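Local coordinates for MAGE domain-containing protein (Xenopus laevis, PDB 7DG2) that probably serves as the Nse3-type MAGE subunit of the Nse1-Nse3-Nse4 complex, helping to shape Nse4 within the Smc5/6 complex, at residues V17-I22 and L28-A33; S38-Y43 and P48-R53; L99-V104 and K144-E149; F189-Q194 and K199-Q204. All blocks are in the same frame, centred on the assembly; numbering follows the deposited sequence.

Overall arrangement
Followed from the N terminus, the chain makes its four contacts in series: each closes before the next opens, so none nest or cross. Contact 1 closes a loop with five residues between its segments, joining helix 6-23 to strand 30-31; contact 2 does so with four, joining helices 32-40 and 47-62. They share helix 32-40 and touch directly through Tyr19 and Val39, within the first winged helix. Contact 3, on the opposite side of the chain's centre, spans 39 residues and joins helices 94-111 and 142-152 of the second. Contact 4 closes a loop of four intervening residues, bringing Trp201, just ahead of helix 202-209, against the end of helix 183-193; Phe189 packs on Met103 of contact 3.

Contact 1. Residues V17-I22 and L28-A33; sequences VQYLLI and LPIKRA
Ile30 directs its CB toward helix 6-23 and meets it with two branches, one on Tyr19 and both on Leu20. CG2 does the shared work. It lies 4.0 Å from CE2 of Tyr19, and the same Ile30 CG2 is 4.1 Å from CD2 of Leu20, so the methyl touches both helical side chains. The approach to the tyrosine ring is oblique, and the Tyr19 and Ile30 side chains slide past one another in opposite directions. The ring comes within range because Tyr19 CG stands anti to the backbone N (chi1 -179°). Against Leu20 the isoleucine crosses at a slant: Ile30 CD1 is 3.8 Å from Leu20 CD2 and also rests on the helix backbone, 3.6 Å from the Leu20 carbonyl O. Extension at chi2 (164°) is what carries CD1 that far.

Around these three residues, Ile35 of helix 32-40 touches both Tyr19 and Leu20, Leu58 of helix 47-62 packs on Leu20, and Met90 of the Nse1 chain lies against Tyr19. The strand itself is held by backbone bonding of Ile30 with Tyr76. The order of helix, short strand and helix is that of a winged-helix motif, with the strand packed on the first helix. The three buried side chains meet through carbon alone, with one methyl also resting on a backbone carbonyl, which implies that shape and exclusion of water, rather than directed bonds, seat strand 30-31 on helix 6-23.

Contact 2. Residues S38-Y43 and P48-R53; sequences SVIKEY and PEIIHR
Ile40 and Ile50 interlock, each placing its CD1 methyl against two groups of the other segment. On one side Ile40 CD1 enters the groove between two neighbouring side chains of helix 47-62: it is 3.7 Å from CG2 of Ile50 and 3.8 Å from CG1 of Ile51. On the other, Ile50 CD1 fits the notch formed by Tyr43 and Ile40, at 3.7 Å from Tyr43 CB and 4.0 Å from Ile40 CG2. The two isoleucines slide past each other in opposite directions, which lets both tips find a hollow, whereas Ile51 is crossed at about a right angle. In Ile40 the CG1 branch sits beside the backbone N and runs out extended (chi2 -175°), delivering CD1 to the groove. Tyr43 offers its CB to Ile50 while its ring turns elsewhere, toward His4.

Replacing Ile40 with an alanine would probably leave the groove between Ile50 and Ile51 unfilled and take from Ile50 CD1 the CG2 wall of its notch.

Helix 32-40 ends here, with Lys41 leaving helical geometry at positive phi, and the chain turns into helix 47-62, as in the helix-turn-helix part of a winged-helix fold. Ile51 also packs back on Ile35 and Arg32 of the first of these helices. Four buried residues make the contact entirely through carbon, so the fit of the two segments here rests on complementary aliphatic branching and hydrocarbon burial, not on directed bonds.

Contact 3. Residues L99-V104 and K144-E149; sequences LGLLMV and KLVTEE
Leu101 carries the whole contact from its side, and the cross-contact forces are apolar. Its CD2 methyl meets Leu145 CD2 at 3.7 Å, the two leucines reaching toward each other tip to tip. The same Leu101 CD2 is 4.0 Å from Val146 CG2, but here the side chains cross at about a right angle. Both leucines have CG anti to the backbone N (chi1 172° in Leu101, 175° in Leu145), an arrangement that sends each tip out from its helix into the interface. One methyl thus bridges two consecutive residues of helix 142-152. The surroundings are aromatic and aliphatic: Phe139 touches both leucines, Trp122 packs on Val146, and Leu125 and Trp51 of the Nse4 chain lie on Leu101, Leu125 from this chain's own helix 118-127.

Between the two segments there are no hydrogen bonds; those within them are backbone bonds of the helices. In 144-149 the Lys144 carbonyl O accepts from Glu148 N at 3.0 Å and from Glu149 N at 2.9 Å, the double acceptance of a helix widened to a pi-type turn that takes in the two contact residues, Leu145 and Val146.

A charged pair lies at the flank, where Glu149 forms a salt bridge with Lys98, just ahead of segment 99-104. That bridge adds a polar tie between helices 94-111 and 142-152, which pack as the first and third helices of the second winged helix. Because methyl groups make the contact between the segments, its cohesion probably comes from dispersion and burial of hydrocarbon.

Contact 4. Residues F189-Q194 and K199-Q204; sequences FVSKIQ and KSWTTQ
Trp201 brings its indole up to the last turn of helix 183-193, meeting Ser191 with the pyrrole part of its ring system and Gln194 with the benzo part. Its CB points toward that helix, and CG stands anti to the carbonyl carbon (chi1 -56°), which carries the ring across. From CG one path leads to CD1, which lies 3.7 Å from Ser191 OG; the hydroxyl comes in at the ring edge, near its plane. Next is NE1, 4.0 Å from Ser191 OG and therefore too far for a bond; the hydroxyl is instead hydrogen-bonded to the Leu187 carbonyl one turn back. Val190 CG1 stands farther off, 4.6 Å from NE1. Beyond CE2, the CZ2 and CH2 corner reaches the side-chain amide of Gln194, whose plane is turned only 20° from that of the indole, although the two side chains cross at about a right angle.

Other groups complete the setting: Lys196 makes a cation-pi interaction with the indole, Met111 of helix 94-111 packs on it, and so does Val6 of the Nse4 chain. With an alanine in place of Trp201, the Ser191 and Gln194 side chains would probably lose their cover and Lys196 its aromatic partner.

Trp201 is also the N-cap residue of helix 202-209, so the packing places the start of that helix beside the end of helix 183-193. The buried NE1 has no partner in the model, which is consistent with an indole held by packing and the Lys196 cation-pi interaction, not through its N-H.

Contact 1. Residues V17-I22 and L28-A33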
# COMPACT_ATOMS: atom_id res chain seq x y z
N VAL B 17 5.37 -16.64 -4.70
CA VAL B 17 4.68 -15.81 -3.71
C VAL B 17 5.08 -14.35 -3.89
O VAL B 17 4.23 -13.46 -3.92
CB VAL B 17 4.98 -16.29 -2.28
CG1 VAL B 17 4.40 -15.32 -1.24
CG2 VAL B 17 4.42 -17.70 -2.07
N GLN B 18 6.38 -14.10 -4.05
CA GLN B 18 6.83 -12.72 -4.26
C GLN B 18 6.19 -12.13 -5.51
O GLN B 18 5.75 -10.97 -5.50
CB GLN B 18 8.35 -12.66 -4.42
CG GLN B 18 9.14 -12.98 -3.19
CD GLN B 18 10.62 -12.82 -3.46
OE1 GLN B 18 11.32 -13.80 -3.74
NE2 GLN B 18 11.11 -11.57 -3.42
N TYR B 19 6.14 -12.91 -6.59
CA TYR B 19 5.57 -12.44 -7.84
C TYR B 19 4.09 -12.11 -7.67
O TYR B 19 3.61 -11.08 -8.15
CB TYR B 19 5.78 -13.51 -8.90
CG TYR B 19 5.29 -13.20 -10.28
CD1 TYR B 19 6.08 -12.49 -11.17
CD2 TYR B 19 4.06 -13.67 -10.73
CE1 TYR B 19 5.65 -12.25 -12.46
CE2 TYR B 19 3.63 -13.42 -12.00
CZ TYR B 19 4.42 -12.71 -12.86
OH TYR B 19 3.99 -12.45 -14.15
N LEU B 20 3.35 -12.99 -6.97
CA LEU B 20 1.92 -12.72 -6.77
C LEU B 20 1.70 -11.42 -6.00
O LEU B 20 0.82 -10.61 -6.36
CB LEU B 20 1.29 -13.91 -6.04
CG LEU B 20 1.13 -15.11 -6.97
CD1 LEU B 20 0.81 -16.35 -6.15
CD2 LEU B 20 0.01 -14.85 -7.98
N LEU B 21 2.47 -11.20 -4.94
CA LEU B 21 2.33 -9.95 -4.18
C LEU B 21 2.65 -8.74 -5.05
O LEU B 21 1.91 -7.75 -5.07
CB LEU B 21 3.25 -9.99 -2.96
CG LEU B 21 2.88 -11.04 -1.92
CD1 LEU B 21 3.98 -11.07 -0.84
CD2 LEU B 21 1.53 -10.69 -1.29
N ILE B 22 3.76 -8.82 -5.79
CA ILE B 22 4.20 -7.65 -6.54
C ILE B 22 3.26 -7.37 -7.71
O ILE B 22 2.91 -6.21 -7.98
CB ILE B 22 5.66 -7.84 -7.00
CG1 ILE B 22 6.55 -7.76 -5.74
CG2 ILE B 22 6.01 -6.81 -8.08
CD1 ILE B 22 7.95 -8.31 -5.91
N LEU B 28 -4.22 -5.34 -10.88
CA LEU B 28 -4.39 -5.98 -12.18
C LEU B 28 -4.37 -7.50 -12.00
O LEU B 28 -3.54 -8.03 -11.26
CB LEU B 28 -3.27 -5.55 -13.13
CG LEU B 28 -3.19 -4.05 -13.40
CD1 LEU B 28 -2.06 -3.73 -14.38
CD2 LEU B 28 -4.53 -3.54 -13.90
N PRO B 29 -5.28 -8.22 -12.64
CA PRO B 29 -5.28 -9.68 -12.49
C PRO B 29 -3.97 -10.29 -12.98
O PRO B 29 -3.21 -9.68 -13.74
CB PRO B 29 -6.47 -10.14 -13.33
CG PRO B 29 -7.38 -8.94 -13.36
CD PRO B 29 -6.45 -7.75 -13.40
N ILE B 30 -3.72 -11.52 -12.54
CA ILE B 30 -2.44 -12.19 -12.76
C ILE B 30 -2.70 -13.46 -13.56
O ILE B 30 -3.37 -14.38 -13.07
CB ILE B 30 -1.75 -12.52 -11.43
CG1 ILE B 30 -1.71 -11.26 -10.56
CG2 ILE B 30 -0.37 -13.12 -11.70
CD1 ILE B 30 -1.40 -11.51 -9.07
N LYS B 31 -2.15 -13.54 -14.77
CA LYS B 31 -2.39 -14.72 -15.61
C LYS B 31 -1.59 -15.92 -15.09
O LYS B 31 -0.40 -15.81 -14.83
CB LYS B 31 -1.99 -14.45 -17.06
CG LYS B 31 -2.76 -13.33 -17.74
CD LYS B 31 -2.18 -13.07 -19.12
CE LYS B 31 -2.91 -11.96 -19.87
NZ LYS B 31 -2.40 -11.90 -21.27
N ARG B 32 -2.25 -17.08 -14.97
CA ARG B 32 -1.50 -18.30 -14.67
C ARG B 32 -0.35 -18.50 -15.65
O ARG B 32 0.76 -18.90 -15.25
CB ARG B 32 -2.44 -19.51 -14.71
CG ARG B 32 -1.79 -20.82 -14.33
CD ARG B 32 -2.79 -21.96 -14.53
NE ARG B 32 -2.87 -22.30 -15.95
CZ ARG B 32 -3.71 -23.19 -16.46
NH1 ARG B 32 -4.55 -23.83 -15.66
NH2 ARG B 32 -3.70 -23.44 -17.77
N ALA B 33 -0.59 -18.25 -16.94
CA ALA B 33 0.45 -18.48 -17.93
C ALA B 33 1.68 -17.61 -17.68
O ALA B 33 2.81 -18.05 -17.95
CB ALA B 33 -0.10 -18.23 -19.34

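Contact 2. Residues S38-Y43 and P48-R53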
# COMPACT_ATOMS: atom_id res chain seq x y z
N SER B 38 7.16 -16.79 -16.56
CA SER B 38 8.11 -15.81 -16.05
C SER B 38 8.80 -16.24 -14.78
O SER B 38 9.90 -15.76 -14.50
CB SER B 38 7.41 -14.47 -15.81
OG SER B 38 6.99 -13.90 -17.04
N VAL B 39 8.17 -17.07 -13.96
CA VAL B 39 8.74 -17.48 -12.69
C VAL B 39 9.10 -18.97 -12.67
O VAL B 39 10.21 -19.35 -12.28
CB VAL B 39 7.80 -17.13 -11.52
CG1 VAL B 39 8.46 -17.43 -10.20
CG2 VAL B 39 7.41 -15.67 -11.60
N ILE B 40 8.15 -19.84 -13.02
CA ILE B 40 8.38 -21.26 -12.76
C ILE B 40 9.38 -21.84 -13.76
O ILE B 40 10.19 -22.71 -13.40
CB ILE B 40 7.02 -22.00 -12.75
CG1 ILE B 40 6.22 -21.47 -11.54
CG2 ILE B 40 7.21 -23.51 -12.66
CD1 ILE B 40 4.89 -22.16 -11.29
N LYS B 41 9.37 -21.35 -15.00
CA LYS B 41 10.41 -21.62 -15.98
C LYS B 41 10.64 -23.12 -16.16
O LYS B 41 9.72 -23.84 -16.55
CB LYS B 41 11.69 -20.89 -15.59
CG LYS B 41 11.58 -19.37 -15.71
CD LYS B 41 12.72 -18.67 -14.97
CE LYS B 41 12.75 -17.19 -15.26
NZ LYS B 41 13.93 -16.54 -14.62
N GLU B 42 11.86 -23.62 -15.89
CA GLU B 42 12.14 -25.02 -16.20
C GLU B 42 11.50 -26.00 -15.22
O GLU B 42 11.66 -27.22 -15.40
CB GLU B 42 13.65 -25.24 -16.28
CG GLU B 42 14.36 -25.25 -14.94
CD GLU B 42 14.88 -23.88 -14.51
OE1 GLU B 42 14.25 -22.85 -14.84
OE2 GLU B 42 15.92 -23.84 -13.82
N TYR B 43 10.78 -25.53 -14.21
CA TYR B 43 10.02 -26.39 -13.31
C TYR B 43 8.56 -26.50 -13.72
O TYR B 43 7.72 -26.94 -12.92
CB TYR B 43 10.16 -25.89 -11.87
CG TYR B 43 11.59 -25.91 -11.39
CD1 TYR B 43 12.44 -24.84 -11.63
CD2 TYR B 43 12.10 -27.02 -10.75
CE1 TYR B 43 13.76 -24.87 -11.21
CE2 TYR B 43 13.42 -27.07 -10.32
CZ TYR B 43 14.24 -25.99 -10.55
OH TYR B 43 15.55 -26.04 -10.13
N PRO B 48 1.61 -27.23 -11.14
CA PRO B 48 0.47 -27.30 -10.20
C PRO B 48 0.90 -27.40 -8.74
O PRO B 48 0.31 -26.74 -7.88
CB PRO B 48 -0.30 -28.54 -10.69
CG PRO B 48 0.06 -28.61 -12.20
CD PRO B 48 1.52 -28.28 -12.18
N GLU B 49 1.93 -28.21 -8.44
CA GLU B 49 2.43 -28.30 -7.07
C GLU B 49 3.00 -26.97 -6.61
O GLU B 49 2.81 -26.56 -5.47
CB GLU B 49 3.50 -29.38 -6.95
CG GLU B 49 3.97 -29.57 -5.54
CD GLU B 49 5.21 -30.44 -5.41
OE1 GLU B 49 5.78 -30.47 -4.30
OE2 GLU B 49 5.61 -31.09 -6.41
N ILE B 50 3.72 -26.28 -7.49
CA ILE B 50 4.40 -25.05 -7.07
C ILE B 50 3.38 -23.95 -6.78
O ILE B 50 3.48 -23.25 -5.76
CB ILE B 50 5.44 -24.62 -8.12
CG1 ILE B 50 6.63 -25.59 -8.06
CG2 ILE B 50 5.89 -23.18 -7.87
CD1 ILE B 50 7.65 -25.41 -9.20
N ILE B 51 2.40 -23.77 -7.67
CA ILE B 51 1.36 -22.77 -7.41
C ILE B 51 0.52 -23.18 -6.19
O ILE B 51 0.10 -22.33 -5.40
CB ILE B 51 0.50 -22.54 -8.67
CG1 ILE B 51 1.38 -21.98 -9.80
CG2 ILE B 51 -0.66 -21.58 -8.38
CD1 ILE B 51 0.62 -21.61 -11.06
N HIS B 52 0.31 -24.48 -5.99
CA HIS B 52 -0.39 -24.93 -4.79
C HIS B 52 0.36 -24.52 -3.53
O HIS B 52 -0.23 -23.97 -2.59
CB HIS B 52 -0.59 -26.45 -4.83
CG HIS B 52 -1.17 -27.00 -3.57
ND1 HIS B 52 -2.47 -26.75 -3.18
CD2 HIS B 52 -0.62 -27.75 -2.59
CE1 HIS B 52 -2.70 -27.35 -2.02
NE2 HIS B 52 -1.59 -27.95 -1.63
N ARG B 53 1.66 -24.78 -3.48
CA ARG B 53 2.42 -24.42 -2.28
C ARG B 53 2.44 -22.91 -2.07
O ARG B 53 2.42 -22.44 -0.93
CB ARG B 53 3.83 -25.00 -2.36
CG ARG B 53 3.87 -26.53 -2.36
CD ARG B 53 5.30 -27.05 -2.40
NE ARG B 53 6.08 -26.50 -1.30
CZ ARG B 53 7.39 -26.66 -1.14
NH1 ARG B 53 8.09 -27.37 -2.01
NH2 ARG B 53 8.01 -26.10 -0.11

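Contact 3. Residues L99-V104 and K144-E149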
# COMPACT_ATOMS: atom_id res chain seq x y z
N LEU B 99 -12.52 3.39 -3.52
CA LEU B 99 -13.51 2.34 -3.27
C LEU B 99 -14.87 2.94 -2.95
O LEU B 99 -15.90 2.35 -3.30
CB LEU B 99 -13.05 1.42 -2.13
CG LEU B 99 -13.85 0.13 -2.04
CD1 LEU B 99 -13.48 -0.79 -3.20
CD2 LEU B 99 -13.62 -0.55 -0.73
N GLY B 100 -14.90 4.10 -2.29
CA GLY B 100 -16.16 4.80 -2.10
C GLY B 100 -16.83 5.10 -3.43
O GLY B 100 -18.03 4.84 -3.61
N LEU B 101 -16.06 5.62 -4.39
CA LEU B 101 -16.63 5.92 -5.71
C LEU B 101 -17.09 4.64 -6.40
O LEU B 101 -18.20 4.58 -6.95
CB LEU B 101 -15.62 6.67 -6.57
CG LEU B 101 -16.04 6.87 -8.02
CD1 LEU B 101 -17.33 7.66 -8.11
CD2 LEU B 101 -14.94 7.56 -8.82
N LEU B 102 -16.25 3.61 -6.38
CA LEU B 102 -16.62 2.36 -7.04
C LEU B 102 -17.90 1.79 -6.44
O LEU B 102 -18.77 1.30 -7.17
CB LEU B 102 -15.48 1.34 -6.94
CG LEU B 102 -15.85 -0.07 -7.42
CD1 LEU B 102 -16.12 -0.07 -8.91
CD2 LEU B 102 -14.72 -1.01 -7.06
N MET B 103 -18.03 1.84 -5.12
CA MET B 103 -19.21 1.25 -4.49
C MET B 103 -20.49 1.97 -4.93
O MET B 103 -21.54 1.34 -5.11
CB MET B 103 -19.07 1.30 -2.97
CG MET B 103 -20.32 0.86 -2.22
SD MET B 103 -20.74 -0.88 -2.49
CE MET B 103 -20.11 -1.61 -0.96
N VAL B 104 -20.41 3.28 -5.10
CA VAL B 104 -21.57 4.04 -5.57
C VAL B 104 -21.95 3.60 -6.97
O VAL B 104 -23.14 3.43 -7.29
CB VAL B 104 -21.26 5.54 -5.50
CG1 VAL B 104 -22.32 6.35 -6.23
CG2 VAL B 104 -21.15 5.99 -4.06
N LYS B 144 -10.95 8.60 -16.78
CA LYS B 144 -9.97 7.53 -16.88
C LYS B 144 -10.08 6.56 -15.71
O LYS B 144 -9.92 5.35 -15.88
CB LYS B 144 -8.56 8.11 -16.96
CG LYS B 144 -7.50 7.09 -17.32
CD LYS B 144 -6.25 7.75 -17.87
CE LYS B 144 -5.65 8.71 -16.87
NZ LYS B 144 -5.36 8.03 -15.57
N LEU B 145 -10.33 7.08 -14.50
CA LEU B 145 -10.48 6.20 -13.34
C LEU B 145 -11.62 5.21 -13.55
O LEU B 145 -11.46 4.01 -13.30
CB LEU B 145 -10.72 7.03 -12.08
CG LEU B 145 -11.02 6.24 -10.80
CD1 LEU B 145 -9.85 5.33 -10.47
CD2 LEU B 145 -11.32 7.18 -9.64
N VAL B 146 -12.77 5.70 -14.02
CA VAL B 146 -13.97 4.87 -14.11
C VAL B 146 -13.95 3.98 -15.35
O VAL B 146 -14.31 2.79 -15.27
CB VAL B 146 -15.23 5.75 -14.06
CG1 VAL B 146 -16.46 4.90 -14.31
CG2 VAL B 146 -15.33 6.45 -12.69
N THR B 147 -13.56 4.51 -16.51
CA THR B 147 -13.66 3.74 -17.75
C THR B 147 -12.39 2.97 -18.10
O THR B 147 -12.44 2.10 -18.98
CB THR B 147 -14.00 4.66 -18.94
OG1 THR B 147 -12.90 5.53 -19.23
CG2 THR B 147 -15.24 5.48 -18.64
N GLU B 148 -11.27 3.24 -17.44
CA GLU B 148 -10.03 2.53 -17.73
C GLU B 148 -9.50 1.81 -16.50
O GLU B 148 -9.39 0.58 -16.53
CB GLU B 148 -8.97 3.51 -18.30
CG GLU B 148 -9.41 4.20 -19.59
CD GLU B 148 -8.34 5.10 -20.20
OE1 GLU B 148 -7.14 4.89 -19.93
OE2 GLU B 148 -8.71 6.02 -20.96
N GLU B 149 -9.20 2.53 -15.42
CA GLU B 149 -8.57 1.90 -14.26
C GLU B 149 -9.48 0.83 -13.65
O GLU B 149 -9.06 -0.32 -13.46
CB GLU B 149 -8.21 2.95 -13.22
CG GLU B 149 -7.58 2.38 -11.94
CD GLU B 149 -6.95 3.45 -11.06
OE1 GLU B 149 -6.91 3.29 -9.82
OE2 GLU B 149 -6.51 4.48 -11.62

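Contact 4. Residues F189-Q194 and K199-Q204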
# COMPACT_ATOMS: atom_id res chain seq x y z
N PHE B 189 -25.16 -2.15 1.88
CA PHE B 189 -24.60 -0.81 1.86
C PHE B 189 -25.64 0.21 1.43
O PHE B 189 -25.82 1.24 2.09
CB PHE B 189 -23.39 -0.77 0.92
CG PHE B 189 -22.87 0.61 0.66
CD1 PHE B 189 -21.94 1.19 1.51
CD2 PHE B 189 -23.31 1.33 -0.45
CE1 PHE B 189 -21.46 2.46 1.27
CE2 PHE B 189 -22.84 2.60 -0.69
CZ PHE B 189 -21.91 3.17 0.17
N VAL B 190 -26.33 -0.06 0.32
CA VAL B 190 -27.35 0.87 -0.17
C VAL B 190 -28.41 1.10 0.89
O VAL B 190 -28.79 2.24 1.19
CB VAL B 190 -27.95 0.33 -1.48
CG1 VAL B 190 -29.13 1.19 -1.93
CG2 VAL B 190 -26.88 0.29 -2.56
N SER B 191 -28.87 0.01 1.52
CA SER B 191 -29.88 0.11 2.58
C SER B 191 -29.38 0.95 3.74
O SER B 191 -30.12 1.79 4.27
CB SER B 191 -30.26 -1.29 3.06
OG SER B 191 -30.75 -2.06 1.99
N LYS B 192 -28.13 0.73 4.17
CA LYS B 192 -27.57 1.51 5.27
C LYS B 192 -27.53 3.00 4.95
O LYS B 192 -27.91 3.84 5.77
CB LYS B 192 -26.18 1.00 5.62
CG LYS B 192 -25.56 1.68 6.84
CD LYS B 192 -24.31 0.94 7.29
CE LYS B 192 -23.74 1.55 8.56
NZ LYS B 192 -22.58 0.76 9.05
N ILE B 193 -27.05 3.35 3.75
CA ILE B 193 -26.97 4.76 3.36
C ILE B 193 -28.35 5.41 3.42
O ILE B 193 -28.49 6.56 3.84
CB ILE B 193 -26.35 4.87 1.96
CG1 ILE B 193 -24.87 4.47 2.01
CG2 ILE B 193 -26.52 6.27 1.40
CD1 ILE B 193 -24.03 5.38 2.90
N GLN B 194 -29.38 4.69 2.98
CA GLN B 194 -30.71 5.28 2.88
C GLN B 194 -31.58 5.01 4.10
O GLN B 194 -32.78 5.29 4.07
CB GLN B 194 -31.39 4.78 1.60
CG GLN B 194 -30.60 5.14 0.35
CD GLN B 194 -31.49 5.42 -0.84
OE1 GLN B 194 -32.00 6.53 -1.00
NE2 GLN B 194 -31.69 4.42 -1.68
N LYS B 199 -34.57 -5.88 3.10
CA LYS B 199 -35.82 -6.45 2.61
C LYS B 199 -36.80 -5.40 2.11
O LYS B 199 -37.79 -5.77 1.48
CB LYS B 199 -36.48 -7.30 3.69
CG LYS B 199 -35.75 -8.60 3.99
CD LYS B 199 -36.67 -9.67 4.57
CE LYS B 199 -37.35 -10.47 3.46
NZ LYS B 199 -38.16 -11.61 3.98
N SER B 200 -36.55 -4.11 2.37
CA SER B 200 -37.35 -3.05 1.76
C SER B 200 -37.32 -3.15 0.24
O SER B 200 -38.31 -2.84 -0.44
CB SER B 200 -36.86 -1.67 2.18
OG SER B 200 -36.74 -1.56 3.59
N TRP B 201 -36.18 -3.56 -0.32
CA TRP B 201 -35.99 -3.63 -1.76
C TRP B 201 -36.26 -5.06 -2.25
O TRP B 201 -35.35 -5.79 -2.64
CB TRP B 201 -34.58 -3.19 -2.12
CG TRP B 201 -34.20 -1.83 -1.64
CD1 TRP B 201 -33.46 -1.52 -0.54
CD2 TRP B 201 -34.53 -0.59 -2.27
NE1 TRP B 201 -33.30 -0.15 -0.44
CE2 TRP B 201 -33.95 0.43 -1.50
CE3 TRP B 201 -35.25 -0.26 -3.42
CZ2 TRP B 201 -34.08 1.78 -1.83
CZ3 TRP B 201 -35.38 1.07 -3.75
CH2 TRP B 201 -34.80 2.08 -2.96
N THR B 202 -37.54 -5.43 -2.24
CA THR B 202 -37.95 -6.81 -2.50
C THR B 202 -37.33 -7.37 -3.77
O THR B 202 -36.84 -8.51 -3.79
CB THR B 202 -39.48 -6.89 -2.59
OG1 THR B 202 -40.06 -6.42 -1.37
CG2 THR B 202 -39.92 -8.32 -2.82
N THR B 203 -37.36 -6.60 -4.85
CA THR B 203 -36.85 -7.08 -6.13
C THR B 203 -35.34 -7.33 -6.08
O THR B 203 -34.85 -8.38 -6.51
CB THR B 203 -37.18 -6.08 -7.24
OG1 THR B 203 -38.60 -5.86 -7.27
CG2 THR B 203 -36.71 -6.60 -8.59
N GLN B 204 -34.60 -6.35 -5.57
CA GLN B 204 -33.15 -6.49 -5.49
C GLN B 204 -32.75 -7.52 -4.44
O GLN B 204 -31.77 -8.26 -4.63
CB GLN B 204 -32.54 -5.12 -5.21
CG GLN B 204 -32.77 -4.09 -6.35
CD GLN B 204 -34.13 -3.38 -6.31
OE1 GLN B 204 -35.00 -3.70 -5.50
NE2 GLN B 204 -34.29 -2.38 -7.18